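Local coordinates for protein HPV18 E7 (Human papillomavirus type 18, PDB 6IWD) that probably drives quiescent host cells into the cell cycle to support viral genome replication, and is represented here by its zinc-binding C-terminal domain, at residues C13-L24 and F40-C51. Sequence-based numbering, arbitrary orientation.
Sequences CMCCKCEARIEL and FLNTLSFVCPWC. With ZN (zinc ion), chain F; PO4 (phosphate ion), chain E.
Cys15 and Cys18 meet Cys48 and Cys51 at one zinc ion, two CxxC pairs forming the Cys4 site of the E7 zinc finger. The zinc lies 2.2 Å from Cys48 SG and 2.5 Å from Cys15 SG.

Backbone N-H groups grip three of the four sulfurs. Cys15 SG accepts an almost straight bond from Cys48 N (3.2 Å, 172°) and another from Lys17 N. Cys18 SG accepts from Ala20 N. Cys48 SG caps the helix that follows by accepting from Cys51 N. These bonds probably ease the charge of these three thiolates. Between backbones, Cys16 N donates to Phe46 O at 3.0 Å. A water bridges Met14 O and Phe46 N.

Away from the metal, apolar side chains form a second cluster. Leu24 CD1 sits over the centre of one Phe46 face, a CH-pi contact 3.6 Å from the ring centroid. The same methyl reaches the edge of Phe40. Cys13 SG lies obliquely to both rings, 4.9 Å from the Phe40 centroid. Ile22 links the cluster to Cys48: with CG1 anti to its carbonyl carbon (chi1 -62°), CD1 reaches Phe46 CB and Cys48 CB.

The contact joins the end of the hairpin of strands 7-14 and 21-28 to the end of helix 30-41, strand 45-46 and the start of helix 49-52. Phe36 of helix 30-41 packs on Leu24, Phe40 and Phe46. Ser45 and Phe46 pair antiparallel with a strand of the second subunit.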
ATOM      1  N   CYS B  13       2.707  -1.921 -17.173  1.00 23.71           N
ATOM      2  CA  CYS B  13       3.977  -2.254 -16.548  1.00 21.46           C
ATOM      3  C   CYS B  13       4.677  -3.281 -17.426  1.00 25.99           C
ATOM      4  O   CYS B  13       4.144  -3.714 -18.451  1.00 29.74           O
ATOM      5  CB  CYS B  13       3.772  -2.758 -15.113  1.00 23.22           C
ATOM      6  SG  CYS B  13       2.672  -4.221 -14.929  1.00 27.30           S
ATOM      7  N   MET B  14       5.879  -3.665 -17.014  1.00 24.39           N
ATOM      8  CA  MET B  14       6.699  -4.624 -17.736  1.00 28.39           C
ATOM      9  C   MET B  14       6.820  -5.908 -16.921  1.00 27.79           C
ATOM     10  O   MET B  14       6.973  -5.862 -15.697  1.00 24.72           O
ATOM     11  CB  MET B  14       8.089  -4.037 -18.013  1.00 25.58           C
ATOM     12  CG  MET B  14       8.958  -4.847 -18.971  1.00 36.73           C
ATOM     13  SD  MET B  14      10.699  -4.301 -19.041  1.00 38.28           S
ATOM     14  CE  MET B  14      11.195  -4.603 -17.337  1.00 33.98           C
ATOM     15  N   CYS B  15       6.731  -7.052 -17.596  1.00 26.71           N
ATOM     16  CA  CYS B  15       7.022  -8.314 -16.929  1.00 29.86           C
ATOM     17  C   CYS B  15       8.452  -8.305 -16.403  1.00 29.69           C
ATOM     18  O   CYS B  15       9.383  -7.879 -17.091  1.00 30.99           O
ATOM     19  CB  CYS B  15       6.821  -9.491 -17.880  1.00 34.09           C
ATOM     20  SG  CYS B  15       7.321 -11.071 -17.148  1.00 31.51           S
ATOM     21  N   CYS B  16       8.625  -8.772 -15.170  1.00 27.10           N
ATOM     22  CA  CYS B  16       9.956  -8.771 -14.580  1.00 30.67           C
ATOM     23  C   CYS B  16      10.830  -9.907 -15.091  1.00 34.42           C
ATOM     24  O   CYS B  16      11.979 -10.021 -14.654  1.00 35.91           O
ATOM     25  CB  CYS B  16       9.866  -8.824 -13.055  1.00 29.83           C
ATOM     26  SG  CYS B  16       9.017 -10.265 -12.378  1.00 32.74           S
ATOM     27  N   LYS B  17      10.326 -10.735 -16.005  1.00 34.72           N
ATOM     28  CA  LYS B  17      11.105 -11.841 -16.545  1.00 40.25           C
ATOM     29  C   LYS B  17      11.424 -11.716 -18.026  1.00 40.35           C
ATOM     30  O   LYS B  17      12.431 -12.274 -18.465  1.00 45.65           O
ATOM     31  CB  LYS B  17      10.375 -13.173 -16.319  1.00 37.03           C
ATOM     32  CG  LYS B  17      10.178 -13.531 -14.858  1.00 40.81           C
ATOM     33  CD  LYS B  17      11.511 -13.566 -14.122  1.00 42.01           C
ATOM     34  CE  LYS B  17      11.370 -12.975 -12.731  1.00 44.41           C
ATOM     35  NZ  LYS B  17      12.548 -12.138 -12.337  1.00 47.65           N
ATOM     36  N   CYS B  18      10.615 -10.996 -18.810  1.00 40.96           N
ATOM     37  CA  CYS B  18      10.734 -11.106 -20.259  1.00 41.51           C
ATOM     38  C   CYS B  18      10.490  -9.819 -21.038  1.00 47.68           C
ATOM     39  O   CYS B  18      10.384  -9.885 -22.271  1.00 51.25           O
ATOM     40  CB  CYS B  18       9.766 -12.162 -20.783  1.00 43.09           C
ATOM     41  SG  CYS B  18       8.106 -11.511 -21.036  1.00 43.15           S
ATOM     42  N   GLU B  19      10.370  -8.665 -20.385  1.00 42.40           N
ATOM     43  CA  GLU B  19      10.259  -7.366 -21.048  1.00 45.41           C
ATOM     44  C   GLU B  19       8.912  -7.147 -21.741  1.00 41.73           C
ATOM     45  O   GLU B  19       8.678  -6.051 -22.271  1.00 42.89           O
ATOM     46  CB  GLU B  19      11.383  -7.149 -22.075  1.00 46.98           C
ATOM     47  CG  GLU B  19      12.049  -5.783 -22.076  1.00 48.82           C
ATOM     48  CD  GLU B  19      13.371  -5.796 -22.838  1.00 49.59           C
ATOM     49  OE1 GLU B  19      13.586  -4.923 -23.707  1.00 50.20           O
ATOM     50  OE2 GLU B  19      14.197  -6.693 -22.570  1.00 54.65           O
ATOM     51  N   ALA B  20       8.021  -8.136 -21.767  1.00 38.33           N
ATOM     52  CA  ALA B  20       6.710  -7.916 -22.367  1.00 42.10           C
ATOM     53  C   ALA B  20       5.898  -6.942 -21.523  1.00 36.93           C
ATOM     54  O   ALA B  20       6.026  -6.894 -20.296  1.00 36.74           O
ATOM     55  CB  ALA B  20       5.946  -9.230 -22.514  1.00 38.61           C
ATOM     56  N   ARG B  21       5.063  -6.152 -22.196  1.00 33.70           N
ATOM     57  CA  ARG B  21       4.204  -5.194 -21.513  1.00 33.98           C
ATOM     58  C   ARG B  21       2.968  -5.885 -20.948  1.00 35.44           C
ATOM     59  O   ARG B  21       2.366  -6.749 -21.592  1.00 37.47           O
ATOM     60  CB  ARG B  21       3.782  -4.074 -22.466  1.00 40.26           C
ATOM     61  CG  ARG B  21       4.928  -3.218 -22.958  1.00 41.24           C
ATOM     62  CD  ARG B  21       4.574  -2.566 -24.275  1.00 49.33           C
ATOM     63  NE  ARG B  21       3.460  -1.636 -24.133  1.00 50.93           N
ATOM     64  CZ  ARG B  21       3.593  -0.313 -24.123  1.00 54.60           C
ATOM     65  NH1 ARG B  21       4.798   0.230 -24.249  1.00 52.98           N
ATOM     66  NH2 ARG B  21       2.524   0.467 -23.992  1.00 49.89           N
ATOM     67  N   ILE B  22       2.589  -5.493 -19.736  1.00 29.95           N
ATOM     68  CA  ILE B  22       1.427  -6.045 -19.053  1.00 28.10           C
ATOM     69  C   ILE B  22       0.428  -4.922 -18.846  1.00 25.02           C
ATOM     70  O   ILE B  22       0.793  -3.844 -18.365  1.00 26.65           O
ATOM     71  CB  ILE B  22       1.809  -6.687 -17.707  1.00 26.64           C
ATOM     72  CG1 ILE B  22       2.771  -7.851 -17.924  1.00 27.01           C
ATOM     73  CG2 ILE B  22       0.558  -7.117 -16.945  1.00 25.74           C
ATOM     74  CD1 ILE B  22       3.330  -8.414 -16.633  1.00 29.66           C
ATOM     75  N   GLU B  23      -0.822  -5.175 -19.204  1.00 25.56           N
ATOM     76  CA  GLU B  23      -1.916  -4.234 -19.008  1.00 30.62           C
ATOM     77  C   GLU B  23      -2.798  -4.768 -17.881  1.00 29.69           C
ATOM     78  O   GLU B  23      -3.442  -5.809 -18.034  1.00 32.92           O
ATOM     79  CB  GLU B  23      -2.704  -4.066 -20.302  1.00 35.56           C
ATOM     80  CG  GLU B  23      -3.058  -2.635 -20.653  1.00 46.33           C
ATOM     81  CD  GLU B  23      -3.365  -2.462 -22.136  1.00 53.68           C
ATOM     82  OE1 GLU B  23      -2.502  -2.818 -22.976  1.00 51.32           O
ATOM     83  OE2 GLU B  23      -4.476  -1.983 -22.458  1.00 58.24           O
ATOM     84  N   LEU B  24      -2.813  -4.068 -16.749  1.00 25.78           N
ATOM     85  CA  LEU B  24      -3.682  -4.401 -15.625  1.00 26.72           C
ATOM     86  C   LEU B  24      -4.806  -3.380 -15.554  1.00 26.08           C
ATOM     87  O   LEU B  24      -4.557  -2.171 -15.622  1.00 27.35           O
ATOM     88  CB  LEU B  24      -2.915  -4.411 -14.304  1.00 23.01           C
ATOM     89  CG  LEU B  24      -1.693  -5.306 -14.205  1.00 24.94           C
ATOM     90  CD1 LEU B  24      -0.988  -5.038 -12.900  1.00 22.86           C
ATOM     91  CD2 LEU B  24      -2.109  -6.763 -14.311  1.00 25.11           C
ATOM     92  N   PHE B  40       4.754  -0.422  -7.116  1.00 16.33           N
ATOM     93  CA  PHE B  40       5.653  -0.603  -8.258  1.00 16.90           C
ATOM     94  C   PHE B  40       6.966   0.131  -8.058  1.00 17.32           C
ATOM     95  O   PHE B  40       7.985  -0.240  -8.652  1.00 17.87           O
ATOM     96  CB  PHE B  40       4.998  -0.108  -9.555  1.00 15.76           C
ATOM     97  CG  PHE B  40       3.933  -1.021 -10.097  1.00 20.56           C
ATOM     98  CD1 PHE B  40       2.612  -0.889  -9.687  1.00 20.07           C
ATOM     99  CD2 PHE B  40       4.245  -1.997 -11.031  1.00 21.94           C
ATOM    100  CE1 PHE B  40       1.623  -1.729 -10.190  1.00 22.06           C
ATOM    101  CE2 PHE B  40       3.261  -2.836 -11.537  1.00 19.97           C
ATOM    102  CZ  PHE B  40       1.958  -2.703 -11.118  1.00 22.54           C
ATOM    103  N   LEU B  41       6.955   1.202  -7.272  1.00 16.56           N
ATOM    104  CA  LEU B  41       8.167   1.961  -7.008  1.00 16.91           C
ATOM    105  C   LEU B  41       8.939   1.408  -5.822  1.00 19.67           C
ATOM    106  O   LEU B  41      10.048   1.876  -5.544  1.00 18.97           O
ATOM    107  CB  LEU B  41       7.814   3.426  -6.768  1.00 16.50           C
ATOM    108  CG  LEU B  41       7.218   4.089  -8.013  1.00 16.78           C
ATOM    109  CD1 LEU B  41       6.562   5.402  -7.621  1.00 16.31           C
ATOM    110  CD2 LEU B  41       8.336   4.293  -9.056  1.00 16.41           C
ATOM    111  N   ASN B  42       8.361   0.445  -5.106  1.00 18.55           N
ATOM    112  CA  ASN B  42       9.089  -0.321  -4.107  1.00 19.96           C
ATOM    113  C   ASN B  42       9.670  -1.568  -4.766  1.00 21.18           C
ATOM    114  O   ASN B  42      10.643  -1.470  -5.533  1.00 23.13           O
ATOM    115  CB  ASN B  42       8.161  -0.674  -2.935  1.00 19.15           C
ATOM    116  CG  ASN B  42       7.589   0.558  -2.253  1.00 21.02           C
ATOM    117  OD1 ASN B  42       8.065   1.671  -2.457  1.00 20.66           O
ATOM    118  ND2 ASN B  42       6.576   0.355  -1.420  1.00 26.83           N
ATOM    119  N   THR B  43       9.090  -2.747  -4.491  1.00 20.93           N
ATOM    120  CA  THR B  43       9.591  -3.993  -5.060  1.00 22.16           C
ATOM    121  C   THR B  43       8.574  -4.784  -5.873  1.00 24.22           C
ATOM    122  O   THR B  43       8.948  -5.812  -6.452  1.00 29.50           O
ATOM    123  CB  THR B  43      10.143  -4.924  -3.958  1.00 25.04           C
ATOM    124  OG1 THR B  43       9.059  -5.477  -3.192  1.00 19.21           O
ATOM    125  CG2 THR B  43      11.084  -4.169  -3.023  1.00 24.26           C
ATOM    126  N   LEU B  44       7.315  -4.363  -5.932  1.00 22.20           N
ATOM    127  CA  LEU B  44       6.277  -5.189  -6.545  1.00 21.61           C
ATOM    128  C   LEU B  44       6.428  -5.191  -8.063  1.00 23.08           C
ATOM    129  O   LEU B  44       6.458  -4.131  -8.692  1.00 20.10           O
ATOM    130  CB  LEU B  44       4.893  -4.685  -6.151  1.00 22.22           C
ATOM    131  CG  LEU B  44       3.675  -5.433  -6.714  1.00 21.07           C
ATOM    132  CD1 LEU B  44       3.570  -6.788  -6.035  1.00 22.03           C
ATOM    133  CD2 LEU B  44       2.363  -4.646  -6.531  1.00 22.74           C
ATOM    134  N   SER B  45       6.522  -6.388  -8.644  1.00 20.20           N
ATOM    135  CA  SER B  45       6.610  -6.601 -10.080  1.00 21.69           C
ATOM    136  C   SER B  45       5.648  -7.709 -10.475  1.00 25.24           C
ATOM    137  O   SER B  45       5.404  -8.633  -9.699  1.00 25.17           O
ATOM    138  CB  SER B  45       8.036  -7.001 -10.522  1.00 26.82           C
ATOM    139  OG  SER B  45       8.978  -5.965 -10.289  1.00 30.81           O
ATOM    140  N   PHE B  46       5.123  -7.628 -11.692  1.00 21.19           N
ATOM    141  CA  PHE B  46       4.231  -8.652 -12.214  1.00 20.88           C
ATOM    142  C   PHE B  46       4.942  -9.549 -13.220  1.00 25.97           C
ATOM    143  O   PHE B  46       5.872  -9.129 -13.914  1.00 26.78           O
ATOM    144  CB  PHE B  46       2.996  -8.021 -12.856  1.00 24.14           C
ATOM    145  CG  PHE B  46       1.998  -7.553 -11.855  1.00 23.50           C
ATOM    146  CD1 PHE B  46       2.194  -6.358 -11.175  1.00 18.92           C
ATOM    147  CD2 PHE B  46       0.885  -8.329 -11.551  1.00 22.75           C
ATOM    148  CE1 PHE B  46       1.282  -5.932 -10.218  1.00 22.61           C
ATOM    149  CE2 PHE B  46      -0.035  -7.908 -10.609  1.00 22.23           C
ATOM    150  CZ  PHE B  46       0.159  -6.705  -9.939  1.00 21.96           C
ATOM    151  N   VAL B  47       4.505 -10.806 -13.262  1.00 25.92           N
ATOM    152  CA  VAL B  47       5.000 -11.811 -14.193  1.00 28.34           C
ATOM    153  C   VAL B  47       3.913 -12.059 -15.230  1.00 31.79           C
ATOM    154  O   VAL B  47       2.756 -12.313 -14.870  1.00 30.08           O
ATOM    155  CB  VAL B  47       5.369 -13.115 -13.464  1.00 27.96           C
ATOM    156  CG1 VAL B  47       5.962 -14.112 -14.433  1.00 33.62           C
ATOM    157  CG2 VAL B  47       6.333 -12.835 -12.308  1.00 25.07           C
ATOM    158  N   CYS B  48       4.277 -11.981 -16.511  1.00 32.47           N
ATOM    159  CA  CYS B  48       3.296 -12.170 -17.569  1.00 33.45           C
ATOM    160  C   CYS B  48       2.798 -13.614 -17.557  1.00 37.12           C
ATOM    161  O   CYS B  48       3.399 -14.480 -16.920  1.00 40.28           O
ATOM    162  CB  CYS B  48       3.886 -11.787 -18.933  1.00 35.04           C
ATOM    163  SG  CYS B  48       5.113 -12.911 -19.666  1.00 43.06           S
ATOM    164  N   PRO B  49       1.661 -13.891 -18.207  1.00 41.50           N
ATOM    165  CA  PRO B  49       1.127 -15.262 -18.149  1.00 42.28           C
ATOM    166  C   PRO B  49       2.074 -16.299 -18.717  1.00 45.79           C
ATOM    167  O   PRO B  49       2.186 -17.398 -18.161  1.00 45.57           O
ATOM    168  CB  PRO B  49      -0.169 -15.163 -18.962  1.00 43.32           C
ATOM    169  CG  PRO B  49      -0.586 -13.741 -18.801  1.00 46.71           C
ATOM    170  CD  PRO B  49       0.699 -12.960 -18.821  1.00 41.62           C
ATOM    171  N   TRP B  50       2.782 -15.974 -19.801  1.00 48.51           N
ATOM    172  CA  TRP B  50       3.684 -16.952 -20.398  1.00 50.75           C
ATOM    173  C   TRP B  50       4.802 -17.332 -19.435  1.00 48.86           C
ATOM    174  O   TRP B  50       5.035 -18.518 -19.173  1.00 51.77           O
ATOM    175  CB  TRP B  50       4.265 -16.428 -21.712  1.00 54.88           C
ATOM    176  CG  TRP B  50       5.006 -17.516 -22.424  1.00 61.69           C
ATOM    177  CD1 TRP B  50       4.504 -18.353 -23.378  1.00 63.82           C
ATOM    178  CD2 TRP B  50       6.361 -17.928 -22.201  1.00 61.82           C
ATOM    179  NE1 TRP B  50       5.464 -19.247 -23.774  1.00 66.97           N
ATOM    180  CE2 TRP B  50       6.612 -19.010 -23.066  1.00 62.44           C
ATOM    181  CE3 TRP B  50       7.387 -17.483 -21.363  1.00 59.91           C
ATOM    182  CZ2 TRP B  50       7.839 -19.650 -23.121  1.00 60.12           C
ATOM    183  CZ3 TRP B  50       8.600 -18.121 -21.414  1.00 60.45           C
ATOM    184  CH2 TRP B  50       8.820 -19.193 -22.289  1.00 64.94           C
ATOM    185  N   CYS B  51       5.507 -16.335 -18.890  1.00 47.64           N
ATOM    186  CA  CYS B  51       6.566 -16.613 -17.924  1.00 46.30           C
ATOM    187  C   CYS B  51       6.042 -17.303 -16.674  1.00 44.40           C
ATOM    188  O   CYS B  51       6.816 -17.967 -15.974  1.00 45.09           O
ATOM    189  CB  CYS B  51       7.275 -15.321 -17.534  1.00 40.46           C
ATOM    190  SG  CYS B  51       8.220 -14.611 -18.870  1.00 41.01           S
TER
HETATM  191 ZN    ZN F 201       7.189 -12.517 -19.236  1.00 41.35          ZN
HETATM  192  P   PO4 E1203       5.807   3.232 -24.313  1.00 58.54           P
HETATM  193  O1  PO4 E1203       6.578   1.975 -24.665  1.00 45.63           O
HETATM  194  O2  PO4 E1203       5.998   4.313 -25.356  1.00 47.81           O
HETATM  195  O3  PO4 E1203       4.337   2.882 -24.237  1.00 53.94           O
HETATM  196  O4  PO4 E1203       6.281   3.752 -22.971  1.00 45.96           O
HETATM  197  O   HOH W   1       5.660  -5.384 -13.238  1.00 21.73           O